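Local atomic coordinates of tautomerase (PDB entry 6VVW), a protein that belongs to the tautomerase superfamily, small alpha/beta proteins built from beta-alpha-beta units, and forms a trimer of identical subunits. Residues A[19-24]-A[39-44]; A[2-7]-A[64-69]. One frame throughout, in Å; residues are numbered along the deposited sequence.

In the fold
From the N terminus the chain enters at once the strand that begins interaction 2, residues 2-7, and then runs up helix 16-30. Fourteen residues separate the two segments of interaction 1, so 19-24 against 39-44 closes a short loop and packs the helix on strand 40-43. Only after a small hairpin, 51-53 and 56-57, does the chain return as strand 62-69, and interaction 2 closes the larger loop, within which the whole of interaction 1 lies. The two contacts meet in one sheet: strand 3-8 has 40-43 on one side and 62-69 on the other. Interaction 2 thus joins the first beta-alpha-beta unit to the later half of the chain.

Interaction 1 (A[19-24]-A[39-44]); sequences AFLQNA and IRISLH
The ring of Phe20 meets Leu43 obliquely, CE2 of Phe20 lying 4.3 Å from CD2 of Leu43. Val6 of strand 3-8 and Leu92 of helix 74-92 also touch the Phe20 side chain, so it bridges the sheet and the second long helix. The imidazole of His44, at the end of the strand segment, packs edge-to-face against His44 of each of the two neighbouring subunits.

The next residue, Leu21, does most of the work from the helix. With CG anti to the carbonyl carbon (chi1 -50°), it sends CD2 down between two strand side chains. That methyl sits 3.5 Å from CG2 of Ile41, a snug contact for two methyls, and its distance to CB of Leu43 is 3.8 Å. Leu21 and Ile41 pass side by side, each pointing back toward the other's backbone, while Leu43 lies slantwise to Leu21. Ile41 has its CG2 anti to the backbone N, and its other branch reaches on to the small Ala24, whose CB comes within 3.4 Å of CD1 of Ile41.

Ser42, between Ile41 and Leu43 in the strand, points away from the helix, and its OG is hydrogen-bonded to OE1 of Gln7 of a neighbouring subunit. The helix and strand axes come within 9.0 Å and run nearly antiparallel, at 157°. This is the helix-on-strand layer of a beta-alpha-beta unit, strand 3-8, helix 16-30 and parallel strand 40-43, the building block of the tautomerase fold.

Interaction 2 (A[2-7]-A[64-69]); sequences PILQVQ and IVAFLL
Two neighbouring antiparallel strands interlock here, with side chains alternating between the two faces of the sheet. On one face Leu4 forks over its neighbours. CD2 reaches CG2 of Ile64 at 3.6 Å, while CD1 settles over the low spot made by Ala66, 3.9 Å from its CB. Ile64 in turn is wedged between two residues of the first strand: CG2, anti to the backbone N, presses on Leu4, while Ile64 and Val6 run abreast, CG1 beside CG1. At the end of this row the Pro2 ring lies slantwise across Leu68, CB of Pro2 only 3.4 Å from CG of Leu68, a tight fit.

On the other face Ile3 holds CG1 over its own backbone, flanked by both N and the carbonyl carbon (chi1 87°), and that CG1 lies 3.8 Å from CB of Phe67. The carbonyl O of Ile3 lies in plane at the edge of the Phe67 ring and accepts the Phe67 backbone N-H. Gln5 and Val65 form a hydrogen-bonded pair, with Gln5 N to Val65 O at 3.0 Å and almost straight (172°).

Strand 40-43 flanks 3-8, and 99-106 flanks 62-69, so this pair lies in the middle of the sheet. Helix 16-30 covers the Leu4 and Val6 side through Ile28 and Phe20, while Ile3 and Phe67 pack on Met102 and Ile104 of a neighbouring subunit.

Interaction 1 (A[19-24]-A[39-44])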
ATOM      1  N   ALA A  19     -17.409   8.374 -10.882  1.00 24.83           N
ATOM      2  CA  ALA A  19     -18.529   7.506 -10.558  1.00 24.65           C
ATOM      3  C   ALA A  19     -18.049   6.182  -9.987  1.00 28.05           C
ATOM      4  O   ALA A  19     -18.710   5.607  -9.113  1.00 30.51           O
ATOM      5  CB  ALA A  19     -19.386   7.283 -11.792  1.00 29.02           C
ATOM      6  N   PHE A  20     -16.888   5.701 -10.437  1.00 25.12           N
ATOM      7  CA  PHE A  20     -16.342   4.481  -9.862  1.00 23.48           C
ATOM      8  C   PHE A  20     -16.156   4.628  -8.365  1.00 21.15           C
ATOM      9  O   PHE A  20     -16.501   3.733  -7.593  1.00 21.23           O
ATOM     10  CB  PHE A  20     -15.017   4.138 -10.519  1.00 22.33           C
ATOM     11  CG  PHE A  20     -14.062   3.429  -9.604  1.00 21.42           C
ATOM     12  CD1 PHE A  20     -14.062   2.054  -9.523  1.00 20.40           C
ATOM     13  CD2 PHE A  20     -13.153   4.139  -8.843  1.00 21.36           C
ATOM     14  CE1 PHE A  20     -13.189   1.400  -8.707  1.00 15.35           C
ATOM     15  CE2 PHE A  20     -12.289   3.496  -8.018  1.00 18.81           C
ATOM     16  CZ  PHE A  20     -12.307   2.114  -7.951  1.00 20.33           C
ATOM     17  N   LEU A  21     -15.597   5.744  -7.929  1.00 19.87           N
ATOM     18  CA  LEU A  21     -15.439   5.907  -6.501  1.00 18.24           C
ATOM     19  C   LEU A  21     -16.786   6.090  -5.843  1.00 21.39           C
ATOM     20  O   LEU A  21     -16.951   5.765  -4.661  1.00 27.91           O
ATOM     21  CB  LEU A  21     -14.532   7.089  -6.179  1.00 20.77           C
ATOM     22  CG  LEU A  21     -13.153   7.386  -6.774  1.00 22.83           C
ATOM     23  CD1 LEU A  21     -12.935   8.912  -6.783  1.00 19.02           C
ATOM     24  CD2 LEU A  21     -12.012   6.685  -6.036  1.00 17.41           C
ATOM     25  N   GLN A  22     -17.774   6.564  -6.596  1.00 21.73           N
ATOM     26  CA  GLN A  22     -19.050   6.875  -5.969  1.00 21.64           C
ATOM     27  C   GLN A  22     -19.837   5.609  -5.668  1.00 24.77           C
ATOM     28  O   GLN A  22     -20.352   5.427  -4.556  1.00 25.53           O
ATOM     29  CB  GLN A  22     -19.842   7.829  -6.859  1.00 23.28           C
ATOM     30  CG  GLN A  22     -19.130   9.185  -7.046  1.00 23.67           C
ATOM     31  CD  GLN A  22     -20.077  10.372  -7.037  1.00 20.01           C
ATOM     32  OE1 GLN A  22     -20.855  10.567  -7.970  1.00 20.89           O
ATOM     33  NE2 GLN A  22     -20.016  11.170  -5.978  1.00 16.87           N
ATOM     34  N   ASN A  23     -19.939   4.719  -6.639  1.00 22.01           N
ATOM     35  CA  ASN A  23     -20.561   3.445  -6.346  1.00 22.45           C
ATOM     36  C   ASN A  23     -19.592   2.476  -5.695  1.00 22.07           C
ATOM     37  O   ASN A  23     -20.003   1.404  -5.265  1.00 22.86           O
ATOM     38  CB  ASN A  23     -21.133   2.850  -7.628  1.00 24.09           C
ATOM     39  CG  ASN A  23     -21.642   3.914  -8.580  1.00 21.15           C
ATOM     40  OD1 ASN A  23     -22.312   4.849  -8.168  1.00 21.14           O
ATOM     41  ND2 ASN A  23     -21.321   3.774  -9.855  1.00 20.78           N
ATOM     42  N   ALA A  24     -18.313   2.804  -5.634  1.00 20.87           N
ATOM     43  CA  ALA A  24     -17.433   2.020  -4.792  1.00 22.17           C
ATOM     44  C   ALA A  24     -17.753   2.293  -3.336  1.00 24.30           C
ATOM     45  O   ALA A  24     -17.856   1.366  -2.534  1.00 26.22           O
ATOM     46  CB  ALA A  24     -15.969   2.323  -5.114  1.00 21.21           C
ATOM     47  N   ILE A  39     -15.628   4.600   5.738  1.00 20.25           N
ATOM     48  CA  ILE A  39     -15.063   4.225   4.459  1.00 19.84           C
ATOM     49  C   ILE A  39     -14.365   5.421   3.859  1.00 20.71           C
ATOM     50  O   ILE A  39     -14.808   6.561   4.015  1.00 23.58           O
ATOM     51  CB  ILE A  39     -16.159   3.712   3.519  1.00 20.10           C
ATOM     52  CG1 ILE A  39     -17.082   2.750   4.277  1.00 21.76           C
ATOM     53  CG2 ILE A  39     -15.523   3.096   2.289  1.00 23.16           C
ATOM     54  CD1 ILE A  39     -18.521   2.748   3.800  1.00 22.67           C
ATOM     55  N   ARG A  40     -13.255   5.162   3.187  1.00 20.80           N
ATOM     56  CA  ARG A  40     -12.687   6.091   2.235  1.00 18.55           C
ATOM     57  C   ARG A  40     -12.177   5.273   1.068  1.00 19.19           C
ATOM     58  O   ARG A  40     -12.030   4.055   1.159  1.00 21.62           O
ATOM     59  CB  ARG A  40     -11.567   6.954   2.850  1.00 21.86           C
ATOM     60  CG  ARG A  40     -10.856   6.326   4.022  1.00 19.71           C
ATOM     61  CD  ARG A  40      -9.712   7.182   4.540  1.00 18.84           C
ATOM     62  NE  ARG A  40     -10.187   8.204   5.466  1.00 17.85           N
ATOM     63  CZ  ARG A  40      -9.427   9.140   6.034  1.00 18.99           C
ATOM     64  NH1 ARG A  40      -8.126   9.232   5.783  1.00 19.89           N
ATOM     65  NH2 ARG A  40      -9.984  10.015   6.850  1.00 17.79           N
ATOM     66  N   ILE A  41     -11.956   5.937  -0.057  1.00 18.65           N
ATOM     67  CA  ILE A  41     -11.422   5.271  -1.237  1.00 19.34           C
ATOM     68  C   ILE A  41     -10.512   6.252  -1.933  1.00 18.38           C
ATOM     69  O   ILE A  41     -10.876   7.416  -2.113  1.00 20.60           O
ATOM     70  CB  ILE A  41     -12.529   4.809  -2.198  1.00 19.83           C
ATOM     71  CG1 ILE A  41     -13.352   3.697  -1.562  1.00 21.09           C
ATOM     72  CG2 ILE A  41     -11.913   4.328  -3.481  1.00 17.20           C
ATOM     73  CD1 ILE A  41     -14.726   3.540  -2.137  1.00 21.59           C
ATOM     74  N   SER A  42      -9.338   5.792  -2.335  1.00 19.30           N
ATOM     75  CA  SER A  42      -8.369   6.643  -3.009  1.00 18.10           C
ATOM     76  C   SER A  42      -7.971   5.996  -4.322  1.00 17.86           C
ATOM     77  O   SER A  42      -7.554   4.836  -4.335  1.00 21.23           O
ATOM     78  CB  SER A  42      -7.145   6.845  -2.133  1.00 20.87           C
ATOM     79  OG  SER A  42      -6.145   5.892  -2.441  1.00 18.96           O
ATOM     80  N   LEU A  43      -8.058   6.738  -5.422  1.00 16.95           N
ATOM     81  CA  LEU A  43      -7.626   6.216  -6.710  1.00 17.10           C
ATOM     82  C   LEU A  43      -6.312   6.856  -7.140  1.00 21.71           C
ATOM     83  O   LEU A  43      -6.150   8.077  -7.041  1.00 24.65           O
ATOM     84  CB  LEU A  43      -8.695   6.449  -7.782  1.00 20.53           C
ATOM     85  CG  LEU A  43      -8.313   5.823  -9.120  1.00 18.79           C
ATOM     86  CD1 LEU A  43      -8.076   4.375  -8.841  1.00 21.77           C
ATOM     87  CD2 LEU A  43      -9.413   5.945 -10.126  1.00 18.45           C
ATOM     88  N   HIS A  44      -5.388   6.026  -7.651  1.00 19.33           N
ATOM     89  CA  HIS A  44      -4.035   6.453  -8.025  1.00 18.14           C
ATOM     90  C   HIS A  44      -3.663   5.788  -9.346  1.00 20.10           C
ATOM     91  O   HIS A  44      -3.132   4.675  -9.347  1.00 22.29           O
ATOM     92  CB  HIS A  44      -3.055   6.088  -6.924  1.00 18.68           C
ATOM     93  CG  HIS A  44      -1.619   6.036  -7.352  1.00 20.58           C
ATOM     94  ND1 HIS A  44      -1.083   6.882  -8.301  1.00 21.16           N
ATOM     95  CD2 HIS A  44      -0.597   5.251  -6.930  1.00 19.69           C
ATOM     96  CE1 HIS A  44       0.204   6.618  -8.449  1.00 18.89           C
ATOM     97  NE2 HIS A  44       0.522   5.626  -7.637  1.00 20.68           N
TER

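Interaction 2 (A[2-7]-A[64-69])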
ATOM      1  N   PRO A   2     -13.999   0.753   5.796  1.00 13.24           N
ATOM      2  CA  PRO A   2     -12.850   0.162   5.113  1.00 16.01           C
ATOM      3  C   PRO A   2     -12.163   1.137   4.181  1.00 16.81           C
ATOM      4  O   PRO A   2     -12.674   1.410   3.109  1.00 19.39           O
ATOM      5  CB  PRO A   2     -13.469  -0.973   4.304  1.00 15.31           C
ATOM      6  CG  PRO A   2     -14.756  -1.204   4.876  1.00 14.60           C
ATOM      7  CD  PRO A   2     -15.240   0.053   5.465  1.00 11.50           C
ATOM      8  N   ILE A   3     -11.015   1.674   4.557  1.00 16.73           N
ATOM      9  CA  ILE A   3     -10.356   2.569   3.627  1.00 17.14           C
ATOM     10  C   ILE A   3      -9.802   1.755   2.468  1.00 19.14           C
ATOM     11  O   ILE A   3      -9.390   0.604   2.623  1.00 19.02           O
ATOM     12  CB  ILE A   3      -9.262   3.370   4.342  1.00 16.75           C
ATOM     13  CG1 ILE A   3      -7.960   2.610   4.340  1.00 17.66           C
ATOM     14  CG2 ILE A   3      -9.679   3.610   5.763  1.00 15.77           C
ATOM     15  CD1 ILE A   3      -6.887   3.378   4.937  1.00 18.80           C
ATOM     16  N   LEU A   4      -9.832   2.334   1.283  1.00 20.28           N
ATOM     17  CA  LEU A   4      -9.456   1.624   0.075  1.00 17.43           C
ATOM     18  C   LEU A   4      -8.434   2.455  -0.663  1.00 18.44           C
ATOM     19  O   LEU A   4      -8.516   3.682  -0.672  1.00 17.92           O
ATOM     20  CB  LEU A   4     -10.655   1.360  -0.825  1.00 17.64           C
ATOM     21  CG  LEU A   4     -11.308  -0.014  -0.710  1.00 18.39           C
ATOM     22  CD1 LEU A   4     -12.137  -0.154   0.559  1.00 18.74           C
ATOM     23  CD2 LEU A   4     -12.193  -0.208  -1.907  1.00 17.05           C
ATOM     24  N   GLN A   5      -7.436   1.781  -1.212  1.00 21.28           N
ATOM     25  CA  GLN A   5      -6.504   2.400  -2.137  1.00 19.15           C
ATOM     26  C   GLN A   5      -6.524   1.535  -3.372  1.00 15.80           C
ATOM     27  O   GLN A   5      -6.646   0.312  -3.264  1.00 16.22           O
ATOM     28  CB  GLN A   5      -5.074   2.506  -1.559  1.00 18.48           C
ATOM     29  CG  GLN A   5      -5.020   3.151  -0.199  1.00 17.09           C
ATOM     30  CD  GLN A   5      -3.610   3.424   0.273  1.00 20.78           C
ATOM     31  OE1 GLN A   5      -2.637   2.982  -0.343  1.00 23.67           O
ATOM     32  NE2 GLN A   5      -3.485   4.183   1.361  1.00 13.49           N
ATOM     33  N   VAL A   6      -6.431   2.169  -4.537  1.00 19.55           N
ATOM     34  CA  VAL A   6      -6.703   1.513  -5.814  1.00 17.47           C
ATOM     35  C   VAL A   6      -5.674   1.961  -6.835  1.00 19.72           C
ATOM     36  O   VAL A   6      -5.453   3.163  -7.008  1.00 19.47           O
ATOM     37  CB  VAL A   6      -8.111   1.847  -6.341  1.00 14.63           C
ATOM     38  CG1 VAL A   6      -8.469   0.912  -7.453  1.00 14.19           C
ATOM     39  CG2 VAL A   6      -9.141   1.823  -5.234  1.00 17.34           C
ATOM     40  N   GLN A   7      -5.076   1.006  -7.546  1.00 20.31           N
ATOM     41  CA  GLN A   7      -4.250   1.308  -8.706  1.00 18.65           C
ATOM     42  C   GLN A   7      -4.986   0.856  -9.955  1.00 21.55           C
ATOM     43  O   GLN A   7      -5.331  -0.322 -10.082  1.00 20.64           O
ATOM     44  CB  GLN A   7      -2.893   0.625  -8.612  1.00 20.70           C
ATOM     45  CG  GLN A   7      -1.977   1.278  -7.615  1.00 17.92           C
ATOM     46  CD  GLN A   7      -0.674   0.514  -7.387  1.00 20.80           C
ATOM     47  OE1 GLN A   7      -0.401  -0.505  -8.032  1.00 22.34           O
ATOM     48  NE2 GLN A   7       0.146   1.016  -6.453  1.00 20.54           N
ATOM     49  N   ILE A  64      -7.104  -3.413  -5.997  1.00 17.31           N
ATOM     50  CA  ILE A  64      -7.677  -2.780  -4.830  1.00 14.75           C
ATOM     51  C   ILE A  64      -7.050  -3.378  -3.587  1.00 17.84           C
ATOM     52  O   ILE A  64      -7.193  -4.575  -3.328  1.00 19.19           O
ATOM     53  CB  ILE A  64      -9.189  -2.970  -4.788  1.00 15.40           C
ATOM     54  CG1 ILE A  64      -9.788  -2.604  -6.121  1.00 13.81           C
ATOM     55  CG2 ILE A  64      -9.753  -2.127  -3.684  1.00 18.00           C
ATOM     56  CD1 ILE A  64     -11.259  -2.452  -6.053  1.00 11.53           C
ATOM     57  N   VAL A  65      -6.411  -2.553  -2.778  1.00 18.92           N
ATOM     58  CA  VAL A  65      -6.101  -2.937  -1.412  1.00 18.18           C
ATOM     59  C   VAL A  65      -7.160  -2.335  -0.504  1.00 16.63           C
ATOM     60  O   VAL A  65      -7.368  -1.115  -0.501  1.00 18.65           O
ATOM     61  CB  VAL A  65      -4.696  -2.496  -1.000  1.00 20.33           C
ATOM     62  CG1 VAL A  65      -4.382  -3.088   0.356  1.00 18.93           C
ATOM     63  CG2 VAL A  65      -3.690  -2.949  -2.040  1.00 17.46           C
ATOM     64  N   ALA A  66      -7.843  -3.196   0.246  1.00 17.50           N
ATOM     65  CA  ALA A  66      -8.933  -2.806   1.134  1.00 16.35           C
ATOM     66  C   ALA A  66      -8.544  -3.058   2.584  1.00 16.52           C
ATOM     67  O   ALA A  66      -8.297  -4.196   2.986  1.00 15.02           O
ATOM     68  CB  ALA A  66     -10.202  -3.577   0.802  1.00 14.81           C
ATOM     69  N   PHE A  67      -8.516  -2.011   3.370  1.00 15.11           N
ATOM     70  CA  PHE A  67      -8.277  -2.120   4.790  1.00 14.97           C
ATOM     71  C   PHE A  67      -9.610  -2.031   5.514  1.00 16.86           C
ATOM     72  O   PHE A  67     -10.301  -1.008   5.431  1.00 14.89           O
ATOM     73  CB  PHE A  67      -7.320  -1.024   5.243  1.00 16.91           C
ATOM     74  CG  PHE A  67      -5.963  -1.128   4.620  1.00 15.49           C
ATOM     75  CD1 PHE A  67      -4.965  -1.866   5.221  1.00 14.86           C
ATOM     76  CD2 PHE A  67      -5.684  -0.491   3.428  1.00 17.27           C
ATOM     77  CE1 PHE A  67      -3.709  -1.968   4.643  1.00 16.26           C
ATOM     78  CE2 PHE A  67      -4.438  -0.592   2.849  1.00 16.27           C
ATOM     79  CZ  PHE A  67      -3.446  -1.329   3.457  1.00 13.39           C
ATOM     80  N   LEU A  68      -9.986  -3.118   6.198  1.00 19.86           N
ATOM     81  CA  LEU A  68     -11.247  -3.189   6.924  1.00 17.17           C
ATOM     82  C   LEU A  68     -10.952  -3.588   8.358  1.00 14.67           C
ATOM     83  O   LEU A  68      -9.869  -4.061   8.652  1.00 16.58           O
ATOM     84  CB  LEU A  68     -12.190  -4.180   6.276  1.00 15.40           C
ATOM     85  CG  LEU A  68     -12.244  -4.159   4.754  1.00 17.09           C
ATOM     86  CD1 LEU A  68     -11.182  -5.066   4.123  1.00 17.45           C
ATOM     87  CD2 LEU A  68     -13.613  -4.591   4.330  1.00 19.10           C
ATOM     88  N   LEU A  69     -11.900  -3.384   9.260  1.00 17.39           N
ATOM     89  CA  LEU A  69     -11.719  -3.793  10.654  1.00 18.30           C
ATOM     90  C   LEU A  69     -12.080  -5.266  10.820  1.00 15.65           C
ATOM     91  O   LEU A  69     -13.223  -5.659  10.567  1.00 15.23           O
ATOM     92  CB  LEU A  69     -12.582  -2.945  11.584  1.00 16.59           C
ATOM     93  CG  LEU A  69     -11.987  -1.612  12.022  1.00 15.29           C
ATOM     94  CD1 LEU A  69     -13.110  -0.625  12.285  1.00 16.50           C
ATOM     95  CD2 LEU A  69     -11.100  -1.771  13.240  1.00 15.10           C
TER